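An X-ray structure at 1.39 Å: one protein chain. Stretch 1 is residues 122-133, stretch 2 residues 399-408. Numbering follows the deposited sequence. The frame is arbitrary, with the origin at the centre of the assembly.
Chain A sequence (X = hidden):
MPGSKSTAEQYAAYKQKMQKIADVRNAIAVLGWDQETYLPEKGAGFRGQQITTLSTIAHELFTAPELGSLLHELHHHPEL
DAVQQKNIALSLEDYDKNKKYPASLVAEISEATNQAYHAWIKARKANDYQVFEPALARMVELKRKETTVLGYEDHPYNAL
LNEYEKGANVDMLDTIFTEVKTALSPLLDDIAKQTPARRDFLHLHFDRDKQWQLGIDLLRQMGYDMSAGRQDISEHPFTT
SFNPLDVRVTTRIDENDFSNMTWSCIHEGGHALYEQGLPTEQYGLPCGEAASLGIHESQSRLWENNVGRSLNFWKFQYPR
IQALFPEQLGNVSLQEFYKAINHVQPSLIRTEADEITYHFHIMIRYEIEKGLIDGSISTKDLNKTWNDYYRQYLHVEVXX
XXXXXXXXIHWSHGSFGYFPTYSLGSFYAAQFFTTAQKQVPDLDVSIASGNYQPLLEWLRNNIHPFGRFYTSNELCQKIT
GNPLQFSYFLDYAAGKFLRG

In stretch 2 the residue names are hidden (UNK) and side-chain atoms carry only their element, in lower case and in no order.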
ATOM      1  N   LYS A 122     -18.455  -0.894  17.765  1.00 41.52           N
ATOM      2  CA  LYS A 122     -19.634  -0.305  18.397  1.00 42.38           C
ATOM      3  C   LYS A 122     -19.624   1.224  18.336  1.00 41.09           C
ATOM      4  O   LYS A 122     -20.694   1.847  18.314  1.00 40.78           O
ATOM      5  CB  LYS A 122     -19.891  -0.884  19.791  1.00 46.47           C
ATOM      6  CG  LYS A 122     -18.834  -0.619  20.839  1.00 48.92           C
ATOM      7  CD  LYS A 122     -19.477  -0.157  22.135  1.00 51.76           C
ATOM      8  CE  LYS A 122     -20.612  -1.058  22.574  1.00 50.94           C
ATOM      9  NZ  LYS A 122     -21.395  -0.382  23.644  1.00 53.54           N
ATOM     10  N   ALA A 123     -18.444   1.844  18.256  1.00 34.62           N
ATOM     11  CA  ALA A 123     -18.374   3.291  18.085  1.00 34.05           C
ATOM     12  C   ALA A 123     -18.904   3.705  16.723  1.00 33.32           C
ATOM     13  O   ALA A 123     -19.681   4.662  16.617  1.00 32.22           O
ATOM     14  CB  ALA A 123     -16.935   3.774  18.269  1.00 29.27           C
ATOM     15  N   ARG A 124     -18.481   3.004  15.669  1.00 33.73           N
ATOM     16  CA  ARG A 124     -19.021   3.272  14.341  1.00 32.97           C
ATOM     17  C   ARG A 124     -20.532   3.095  14.322  1.00 43.12           C
ATOM     18  O   ARG A 124     -21.248   3.892  13.705  1.00 46.17           O
ATOM     19  CB  ARG A 124     -18.355   2.367  13.306  1.00 26.27           C
ATOM     20  CG  ARG A 124     -16.968   2.832  12.903  1.00 27.59           C
ATOM     21  CD  ARG A 124     -16.230   1.770  12.118  1.00 27.48           C
ATOM     22  NE  ARG A 124     -16.882   1.474  10.848  1.00 31.73           N
ATOM     23  CZ  ARG A 124     -16.737   2.205   9.745  1.00 29.47           C
ATOM     24  NH1 ARG A 124     -15.953   3.278   9.753  1.00 31.36           N
ATOM     25  NH2 ARG A 124     -17.369   1.862   8.633  1.00 28.86           N
ATOM     26  N   LYS A 125     -21.044   2.066  15.005  1.00 45.67           N
ATOM     27  CA  LYS A 125     -22.486   1.836  14.930  1.00 44.08           C
ATOM     28  C   LYS A 125     -23.277   2.865  15.736  1.00 42.87           C
ATOM     29  O   LYS A 125     -24.405   3.212  15.361  1.00 40.84           O
ATOM     30  CB  LYS A 125     -22.836   0.391  15.281  1.00 45.20           C
ATOM     31  CG  LYS A 125     -22.152  -0.665  14.386  1.00 51.88           C
ATOM     32  CD  LYS A 125     -21.671  -0.112  13.034  1.00 55.94           C
ATOM     33  CE  LYS A 125     -20.578  -0.981  12.431  1.00 58.01           C
ATOM     34  NZ  LYS A 125     -19.413  -1.092  13.346  1.00 57.36           N
ATOM     35  N   ALA A 126     -22.706   3.380  16.826  1.00 38.23           N
ATOM     36  CA  ALA A 126     -23.299   4.507  17.538  1.00 36.54           C
ATOM     37  C   ALA A 126     -22.965   5.850  16.898  1.00 38.12           C
ATOM     38  O   ALA A 126     -23.557   6.865  17.280  1.00 40.85           O
ATOM     39  CB  ALA A 126     -22.834   4.507  18.995  1.00 38.19           C
ATOM     40  N   ASN A 127     -22.036   5.874  15.938  1.00 38.47           N
ATOM     41  CA  ASN A 127     -21.566   7.106  15.299  1.00 34.50           C
ATOM     42  C   ASN A 127     -21.050   8.117  16.323  1.00 32.28           C
ATOM     43  O   ASN A 127     -21.370   9.309  16.276  1.00 34.03           O
ATOM     44  CB  ASN A 127     -22.621   7.717  14.373  1.00 36.07           C
ATOM     45  CG  ASN A 127     -22.006   8.367  13.153  1.00 37.52           C
ATOM     46  OD1 ASN A 127     -20.866   8.831  13.196  1.00 35.92           O
ATOM     47  ND2 ASN A 127     -22.754   8.399  12.055  1.00 34.08           N
ATOM     48  N   ASP A 128     -20.237   7.630  17.258  1.00 33.40           N
ATOM     49  CA  ASP A 128     -19.723   8.471  18.337  1.00 32.28           C
ATOM     50  C   ASP A 128     -18.309   8.029  18.671  1.00 34.78           C
ATOM     51  O   ASP A 128     -18.101   6.903  19.137  1.00 31.83           O
ATOM     52  CB  ASP A 128     -20.614   8.383  19.582  1.00 33.94           C
ATOM     53  CG  ASP A 128     -20.151   9.301  20.707  1.00 42.89           C
ATOM     54  OD1 ASP A 128     -20.819   9.331  21.759  1.00 47.57           O
ATOM     55  OD2 ASP A 128     -19.130  10.002  20.548  1.00 48.28           O
ATOM     56  N   TYR A 129     -17.350   8.935  18.473  1.00 36.14           N
ATOM     57  CA  TYR A 129     -15.956   8.605  18.731  1.00 34.43           C
ATOM     58  C   TYR A 129     -15.704   8.317  20.205  1.00 31.78           C
ATOM     59  O   TYR A 129     -14.823   7.513  20.537  1.00 31.84           O
ATOM     60  CB  TYR A 129     -15.056   9.747  18.254  1.00 33.74           C
ATOM     61  CG  TYR A 129     -13.686   9.719  18.881  1.00 26.19           C
ATOM     62  CD1 TYR A 129     -12.718   8.834  18.430  1.00 27.30           C
ATOM     63  CD2 TYR A 129     -13.365  10.563  19.936  1.00 27.47           C
ATOM     64  CE1 TYR A 129     -11.463   8.791  19.010  1.00 27.14           C
ATOM     65  CE2 TYR A 129     -12.110  10.532  20.522  1.00 28.40           C
ATOM     66  CZ  TYR A 129     -11.165   9.643  20.048  1.00 24.68           C
ATOM     67  OH  TYR A 129      -9.921   9.607  20.629  1.00 29.18           O
ATOM     68  N   GLN A 130     -16.449   8.970  21.104  1.00 31.82           N
ATOM     69  CA  GLN A 130     -16.213   8.783  22.531  1.00 34.21           C
ATOM     70  C   GLN A 130     -16.438   7.344  22.970  1.00 35.05           C
ATOM     71  O   GLN A 130     -15.908   6.935  24.008  1.00 38.56           O
ATOM     72  CB  GLN A 130     -17.054   9.764  23.355  1.00 37.96           C
ATOM     73  CG  GLN A 130     -16.767  11.227  23.044  1.00 42.90           C
ATOM     74  CD  GLN A 130     -15.320  11.621  23.317  1.00 49.36           C
ATOM     75  OE1 GLN A 130     -14.599  10.937  24.045  1.00 51.89           O
ATOM     76  NE2 GLN A 130     -14.888  12.728  22.718  1.00 51.05           N
ATOM     77  N   VAL A 131     -17.198   6.567  22.197  1.00 34.80           N
ATOM     78  CA  VAL A 131     -17.303   5.134  22.457  1.00 33.49           C
ATOM     79  C   VAL A 131     -15.956   4.455  22.243  1.00 42.25           C
ATOM     80  O   VAL A 131     -15.562   3.561  23.002  1.00 43.17           O
ATOM     81  CB  VAL A 131     -18.404   4.520  21.572  1.00 32.29           C
ATOM     82  CG1 VAL A 131     -18.338   3.007  21.611  1.00 30.78           C
ATOM     83  CG2 VAL A 131     -19.773   5.011  22.012  1.00 34.24           C
ATOM     84  N   PHE A 132     -15.229   4.874  21.205  1.00 37.97           N
ATOM     85  CA  PHE A 132     -13.926   4.312  20.879  1.00 33.63           C
ATOM     86  C   PHE A 132     -12.815   4.883  21.747  1.00 26.71           C
ATOM     87  O   PHE A 132     -11.762   4.249  21.879  1.00 28.42           O
ATOM     88  CB  PHE A 132     -13.635   4.607  19.399  1.00 27.24           C
ATOM     89  CG  PHE A 132     -12.378   3.967  18.858  1.00 30.14           C
ATOM     90  CD1 PHE A 132     -12.162   2.605  18.969  1.00 27.31           C
ATOM     91  CD2 PHE A 132     -11.428   4.737  18.193  1.00 31.82           C
ATOM     92  CE1 PHE A 132     -11.010   2.019  18.449  1.00 23.12           C
ATOM     93  CE2 PHE A 132     -10.277   4.159  17.678  1.00 31.32           C
ATOM     94  CZ  PHE A 132     -10.069   2.798  17.804  1.00 27.56           C
ATOM     95  N   GLU A 133     -13.034   6.051  22.347  1.00 29.45           N
ATOM     96  CA  GLU A 133     -11.931   6.788  22.961  1.00 25.24           C
ATOM     97  C   GLU A 133     -11.160   6.025  24.038  1.00 34.84           C
ATOM     98  O   GLU A 133      -9.920   6.115  24.041  1.00 33.10           O
ATOM     99  CB  GLU A 133     -12.402   8.170  23.433  1.00 28.82           C
ATOM    100  CG  GLU A 133     -11.282   9.084  23.858  1.00 27.54           C
ATOM    101  CD  GLU A 133     -10.767   8.766  25.255  1.00 37.61           C
ATOM    102  OE1 GLU A 133     -11.525   8.191  26.062  1.00 41.13           O
ATOM    103  OE2 GLU A 133      -9.590   9.053  25.537  1.00 38.72           O
ATOM    104  N   UNK A 399     -19.219  15.898   9.018  1.00 25.82           N
ATOM    105  CA  UNK A 399     -20.596  15.977   9.527  1.00 24.76           C
ATOM    106  C   UNK A 399     -20.889  15.030  10.683  1.00 29.94           C
ATOM    107  O   UNK A 399     -21.810  15.276  11.466  1.00 29.83           O
ATOM    108  c   UNK A 399     -20.556  14.652   7.539  1.00 27.47           C
ATOM    109  c   UNK A 399     -21.431  15.616   8.293  1.00 25.41           C
ATOM    110  c   UNK A 399     -19.132  15.107   7.778  1.00 27.18           C
ATOM    111  N   UNK A 400     -20.134  13.940  10.784  1.00 27.90           N
ATOM    112  CA  UNK A 400     -20.268  12.996  11.884  1.00 29.80           C
ATOM    113  C   UNK A 400     -18.978  12.189  11.968  1.00 28.42           C
ATOM    114  O   UNK A 400     -18.099  12.297  11.109  1.00 27.72           O
ATOM    115  n   UNK A 400     -22.459  11.865   9.500  1.00 36.74           N
ATOM    116  o   UNK A 400     -20.721  10.548  10.042  1.00 37.92           O
ATOM    117  c   UNK A 400     -21.524  11.432  10.339  1.00 35.67           C
ATOM    118  c   UNK A 400     -21.489  12.087  11.702  1.00 28.28           C
ATOM    119  N   UNK A 401     -18.882  11.364  13.012  1.00 26.21           N
ATOM    120  CA  UNK A 401     -17.616  10.698  13.310  1.00 28.47           C
ATOM    121  C   UNK A 401     -17.280   9.574  12.331  1.00 27.69           C
ATOM    122  O   UNK A 401     -16.097   9.336  12.064  1.00 29.08           O
ATOM    123  o   UNK A 401     -16.851  12.392  15.337  1.00 34.05           O
ATOM    124  c   UNK A 401     -17.605  10.211  14.755  1.00 32.02           C
ATOM    125  o   UNK A 401     -17.778  11.182  16.920  1.00 31.68           O
ATOM    126  c   UNK A 401     -17.396  11.338  15.739  1.00 33.19           C
ATOM    127  N   UNK A 402     -18.275   8.864  11.791  1.00 23.15           N
ATOM    128  CA  UNK A 402     -17.950   7.846  10.793  1.00 25.11           C
ATOM    129  C   UNK A 402     -17.414   8.469   9.506  1.00 27.94           C
ATOM    130  O   UNK A 402     -16.633   7.833   8.793  1.00 28.95           O
ATOM    131  c   UNK A 402     -19.135   6.911  10.518  1.00 29.65           C
ATOM    132  c   UNK A 402     -19.526   6.153  11.781  1.00 33.49           C
ATOM    133  o   UNK A 402     -20.257   7.666  10.052  1.00 33.06           O
ATOM    134  N   UNK A 403     -17.807   9.709   9.201  1.00 24.62           N
ATOM    135  CA  UNK A 403     -17.198  10.454   8.106  1.00 25.12           C
ATOM    136  C   UNK A 403     -15.906  11.147   8.517  1.00 25.83           C
ATOM    137  O   UNK A 403     -15.279  11.806   7.678  1.00 26.80           O
ATOM    138  c   UNK A 403     -19.401  10.863   6.871  1.00 32.74           C
ATOM    139  c   UNK A 403     -18.189  11.480   7.546  1.00 29.00           C
ATOM    140  o   UNK A 403     -18.582  10.893   4.621  1.00 47.45           O
ATOM    141  c   UNK A 403     -19.056  10.224   5.541  1.00 39.49           C
ATOM    142  n   UNK A 403     -19.299   8.928   5.427  1.00 29.51           N
ATOM    143  N   UNK A 404     -15.505  11.020   9.779  1.00 25.86           N
ATOM    144  CA  UNK A 404     -14.317  11.660  10.295  1.00 22.96           C
ATOM    145  C   UNK A 404     -13.341  10.677  10.905  1.00 22.91           C
ATOM    146  O   UNK A 404     -12.842   9.789  10.213  1.00 22.66           O
ATOM    147  N   UNK A 405     -13.110  10.806  12.216  1.00 25.17           N
ATOM    148  CA  UNK A 405     -12.031  10.100  12.902  1.00 21.40           C
ATOM    149  C   UNK A 405     -12.223   8.587  12.940  1.00 24.06           C
ATOM    150  O   UNK A 405     -11.248   7.846  13.104  1.00 21.92           O
ATOM    151  c   UNK A 405     -13.019  10.402  15.211  1.00 24.22           C
ATOM    152  c   UNK A 405     -11.824  10.704  14.307  1.00 25.94           C
ATOM    153  c   UNK A 405     -10.539  10.200  14.924  1.00 18.81           C
ATOM    154  N   UNK A 406     -13.445   8.095  12.779  1.00 25.33           N
ATOM    155  CA  UNK A 406     -13.699   6.663  12.855  1.00 22.82           C
ATOM    156  C   UNK A 406     -13.689   5.969  11.493  1.00 23.31           C
ATOM    157  O   UNK A 406     -14.109   4.812  11.402  1.00 22.54           O
ATOM    158  c   UNK A 406     -15.150   6.791  15.042  1.00 27.87           C
ATOM    159  c   UNK A 406     -14.142   6.024  15.896  1.00 26.55           C
ATOM    160  c   UNK A 406     -15.028   6.397  13.571  1.00 25.97           C
ATOM    161  c   UNK A 406     -16.561   6.516  15.528  1.00 30.15           C
ATOM    162  N   UNK A 407     -13.214   6.632  10.429  1.00 20.59           N
ATOM    163  CA  UNK A 407     -13.348   6.039   9.100  1.00 20.62           C
ATOM    164  C   UNK A 407     -12.366   4.895   8.860  1.00 19.07           C
ATOM    165  O   UNK A 407     -12.700   3.938   8.156  1.00 23.31           O
ATOM    166  n   UNK A 407     -12.413  10.098   7.168  1.00 21.70           N
ATOM    167  o   UNK A 407     -11.383   8.668   5.775  1.00 20.02           O
ATOM    168  c   UNK A 407     -11.866   8.918   6.875  1.00 20.26           C
ATOM    169  c   UNK A 407     -13.221   7.104   8.006  1.00 21.18           C
ATOM    170  c   UNK A 407     -11.890   7.858   7.975  1.00 21.09           C
ATOM    171  N   UNK A 408     -11.159   4.980   9.402  1.00 17.98           N
ATOM    172  CA  UNK A 408     -10.087   4.059   9.052  1.00 17.48           C
ATOM    173  C   UNK A 408      -9.816   3.102  10.204  1.00 18.59           C
ATOM    174  O   UNK A 408      -9.806   3.508  11.372  1.00 22.49           O
ATOM    175  o   UNK A 408      -9.498   4.656   6.412  1.00 18.91           O
ATOM    176  o   UNK A 408      -8.225   6.363   6.954  1.00 18.09           O
ATOM    177  c   UNK A 408      -8.848   5.317   7.247  1.00 19.94           C
ATOM    178  c   UNK A 408      -8.809   4.815   8.671  1.00 15.84           C
TER
HETATM  179  O   HOH W   1     -16.657   5.393   7.669  1.00 28.57           O
HETATM  180  O   HOH W   2     -20.816  11.654  15.073  1.00 29.79           O

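Position 399 has three side-chain carbons that close a ring onto its own backbone N. Nothing of it reaches stretch 1. The ring identifies Pro-399.

Position 400 has two carbons, the second carrying one oxygen and one nitrogen. This is a short amide. Its oxygen lies 3.6 Å from ND2 of Asn-127. The same oxygen accepts from the backbone N of position 403, as an amide oxygen can. The residue is Asn-400.

Position 401 has two carbons, the second carrying two oxygens. This is a short carboxylate. One oxygen accepts a hydrogen bond from the backbone N of Tyr-129, and the N to oxygen distance is 2.8 Å. The residue is Asp-401, and the acceptor is OD2. The same OD2 is 4.0 Å from OD2 of Asp-128, a close approach of like charges. Asp-128 OD2 has its own donor, because it caps the helix by accepting from Gln-130 N at 2.9 Å.

Position 402 has one carbon that carries one oxygen and one carbon. The methyl carbon sits 3.4 Å from O of Arg-124. The hydroxyl donates to Asn-400 OD1. A beta-branched hydroxyl side chain means Thr-402. Its backbone N donates to Asn-127 OD1 at 2.9 Å.

Position 403 has three carbons in its side chain, the third carrying one oxygen and one nitrogen. It does not touch stretch 1. The longer chain and the amide fit Gln-403.

Position 404 has no side-chain atoms and is Gly-404. It ends one type I turn, begun at Asp-401, and starts another that runs to position 407.

Position 405 has three carbons, one bearing the other two. One of the branch carbons lies 3.6 Å from CD1 of Tyr-129. The fork at the first carbon gives Val-405.

Position 406 has four carbons, forked at the second. They lie among Ala-123, Tyr-129 and Phe-132. The residue is Leu-406. Its CD1 is 3.9 Å from Ala-123 CB, and its CD2 is 3.8 Å from Phe-132 CD2. CD2 also meets the edge of the Tyr-129 ring, 4.0 Å from CD1 of that tyrosine.

Position 407 has three carbons, the third carrying one oxygen and one nitrogen. Its CA-to-CB bond points away from stretch 1. The nitrogen donates to Gly-404 O. The residue is Gln-407.

Position 408 has two carbons, the second carrying two oxygens. It makes no contact with stretch 1. This is Asp-408.

The contact combines an apolar centre with polar bonds to backbone atoms. Leu-406 gives up the most area, and its backbone O accepts from Arg-124 NH1 at 2.9 Å, at the edge of the guanidinium. Asn-127 follows a helix with positive phi, and its OD1 holds the turn at Thr-402 N. Asp-401 meets the start of the next helix. Water 1 links Arg-124 NH1 to Thr-402 O, and water 2 links Asn-127 O to Asp-401 N.

Stretch 2 399-408: PNDTQGVLQD
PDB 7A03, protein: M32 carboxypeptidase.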